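PDB 3NIP: 3-guanidinopropionase from Pseudomonas aeruginosa, which hydrolyses 3-guanidinopropanoate to beta-alanine and urea with a pair of manganese ions in each subunit of a homohexamer. Local coordinates for the interface of chains A and B. Residues are numbered along the deposited sequence; one frame, centred on the assembly and turned at random. Chains: chain A/B, 3-guanidinopropionase.

The interface of chains A and B. Residues chain A 50-51, 289; chain B 55-56, 288.
B:Arg55 reaches across the subunit boundary and donates a hydrogen bond from NH1 of its guanidinium group to the backbone carbonyl O of A:Asn50, at 2.8 Å. The bond is bent, 146° at the hydrogen, and the nitrogen is tilted from the carbonyl plane. Arginine would suit the place: its chain runs extended to CD and then bends at chi3 (57°), which swings the guanidinium toward the carbonyl. A:Asn50 accepts through its main chain, a role that does not depend on its side chain. CG of B:Arg55 lies 3.5 Å above the plane of the B:His56 imidazole, over the ring centre, backing that ring from within its own subunit.

Beside this polar link is the closer-packed part. CG of A:Arg51 meets the CE1–NE2 rim of B:His56 obliquely, 3.8 Å from CE1, on the face opposite B:Arg55 CG. Alkyl chains from both subunits thus flank the imidazole, whose flat shape would suit such a slot. The guanidinium of A:Arg51 is turned 79° from the imidazole plane and lies instead against A:Phe289, whose CD1 sits 3.6 Å above its centre; a flat apolar face suits stacking and would steady the guanidinium.

Looser approaches flank this part. The amide OD1 of A:Asn50 stays 4.1 Å from CE1 of B:His56. A:Phe289 and B:Pro288, a compact, rigid apolar ring, approach without close packing, CZ to CG 4.2 Å. B:His56 and A:Phe289 bury the most surface, B:Arg55 very little despite its bond.

Within the two-fold symmetric interface, the loop carrying A:Asn50 and A:Arg51 meets 3-10 helix 54-56 of chain B, while the 3-10 helices 287-289 of the two chains come near each other through A:Phe289 and B:Pro288.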
ATOM      1  N   ASN A  50       0.668   6.040 -22.012  1.00 20.32           N
ATOM      2  CA  ASN A  50       1.347   6.424 -20.783  1.00 19.99           C
ATOM      3  C   ASN A  50       1.253   5.329 -19.729  1.00 19.64           C
ATOM      4  O   ASN A  50       2.004   4.368 -19.787  1.00 19.25           O
ATOM      5  CB  ASN A  50       0.855   7.791 -20.289  1.00 19.73           C
ATOM      6  CG  ASN A  50       1.711   8.364 -19.153  1.00 20.46           C
ATOM      7  OD1 ASN A  50       2.785   7.849 -18.821  1.00 21.23           O
ATOM      8  ND2 ASN A  50       1.230   9.439 -18.558  1.00 20.08           N
ATOM      9  N   ARG A  51       0.323   5.467 -18.787  1.00 19.87           N
ATOM     10  CA  ARG A  51       0.174   4.504 -17.699  1.00 19.63           C
ATOM     11  C   ARG A  51      -0.658   3.285 -18.105  1.00 19.55           C
ATOM     12  O   ARG A  51      -1.888   3.360 -18.236  1.00 19.58           O
ATOM     13  CB  ARG A  51      -0.377   5.195 -16.452  1.00 19.75           C
ATOM     14  CG  ARG A  51       0.717   5.936 -15.670  1.00 20.45           C
ATOM     15  CD  ARG A  51       0.216   6.946 -14.632  1.00 20.18           C
ATOM     16  NE  ARG A  51      -1.147   6.694 -14.162  1.00 20.89           N
ATOM     17  CZ  ARG A  51      -1.582   6.915 -12.921  1.00 20.86           C
ATOM     18  NH1 ARG A  51      -0.760   7.361 -11.985  1.00 18.97           N
ATOM     19  NH2 ARG A  51      -2.851   6.668 -12.612  1.00 22.00           N
ATOM     20  N   PHE A 289      -2.591   0.368 -10.508  1.00 19.35           N
ATOM     21  CA  PHE A 289      -2.791   1.679  -9.886  1.00 19.28           C
ATOM     22  C   PHE A 289      -4.001   1.675  -8.939  1.00 19.34           C
ATOM     23  O   PHE A 289      -4.368   2.721  -8.382  1.00 19.35           O
ATOM     24  CB  PHE A 289      -2.924   2.780 -10.964  1.00 19.19           C
ATOM     25  CG  PHE A 289      -1.707   2.907 -11.830  1.00 20.33           C
ATOM     26  CD1 PHE A 289      -0.615   3.686 -11.413  1.00 22.45           C
ATOM     27  CD2 PHE A 289      -1.613   2.203 -13.027  1.00 20.09           C
ATOM     28  CE1 PHE A 289       0.546   3.777 -12.182  1.00 21.33           C
ATOM     29  CE2 PHE A 289      -0.460   2.281 -13.807  1.00 21.55           C
ATOM     30  CZ  PHE A 289       0.628   3.070 -13.385  1.00 21.31           C
TER
ATOM     31  N   ARG B  55       8.575   1.009 -18.000  1.00 17.44           N
ATOM     32  CA  ARG B  55       8.675   2.341 -18.591  1.00 17.91           C
ATOM     33  C   ARG B  55       8.856   3.457 -17.531  1.00 17.92           C
ATOM     34  O   ARG B  55       9.477   4.474 -17.805  1.00 17.90           O
ATOM     35  CB  ARG B  55       7.465   2.632 -19.493  1.00 17.98           C
ATOM     36  CG  ARG B  55       6.123   2.801 -18.769  1.00 17.53           C
ATOM     37  CD  ARG B  55       4.988   3.043 -19.766  1.00 17.17           C
ATOM     38  NE  ARG B  55       4.926   1.951 -20.731  1.00 19.50           N
ATOM     39  CZ  ARG B  55       4.018   1.819 -21.694  1.00 21.08           C
ATOM     40  NH1 ARG B  55       3.047   2.719 -21.850  1.00 21.24           N
ATOM     41  NH2 ARG B  55       4.087   0.773 -22.511  1.00 19.06           N
ATOM     42  N   HIS B  56       8.332   3.238 -16.327  1.00 18.01           N
ATOM     43  CA  HIS B  56       8.438   4.181 -15.211  1.00 17.89           C
ATOM     44  C   HIS B  56       9.695   4.010 -14.392  1.00 17.72           C
ATOM     45  O   HIS B  56       9.936   4.774 -13.466  1.00 18.27           O
ATOM     46  CB  HIS B  56       7.208   4.047 -14.312  1.00 18.65           C
ATOM     47  CG  HIS B  56       5.923   4.130 -15.074  1.00 18.75           C
ATOM     48  ND1 HIS B  56       5.535   5.270 -15.744  1.00 18.17           N
ATOM     49  CD2 HIS B  56       4.978   3.199 -15.335  1.00 18.84           C
ATOM     50  CE1 HIS B  56       4.390   5.046 -16.364  1.00 17.86           C
ATOM     51  NE2 HIS B  56       4.031   3.795 -16.133  1.00 20.38           N
ATOM     52  N   PRO B 288       5.118   0.260 -10.841  1.00 16.16           N
ATOM     53  CA  PRO B 288       3.757  -0.111 -10.406  1.00 16.50           C
ATOM     54  C   PRO B 288       3.692  -1.384  -9.545  1.00 17.11           C
ATOM     55  O   PRO B 288       2.656  -1.633  -8.909  1.00 17.53           O
ATOM     56  CB  PRO B 288       2.980  -0.297 -11.726  1.00 16.11           C
ATOM     57  CG  PRO B 288       3.832   0.407 -12.787  1.00 16.72           C
ATOM     58  CD  PRO B 288       5.252   0.289 -12.315  1.00 16.03           C
TER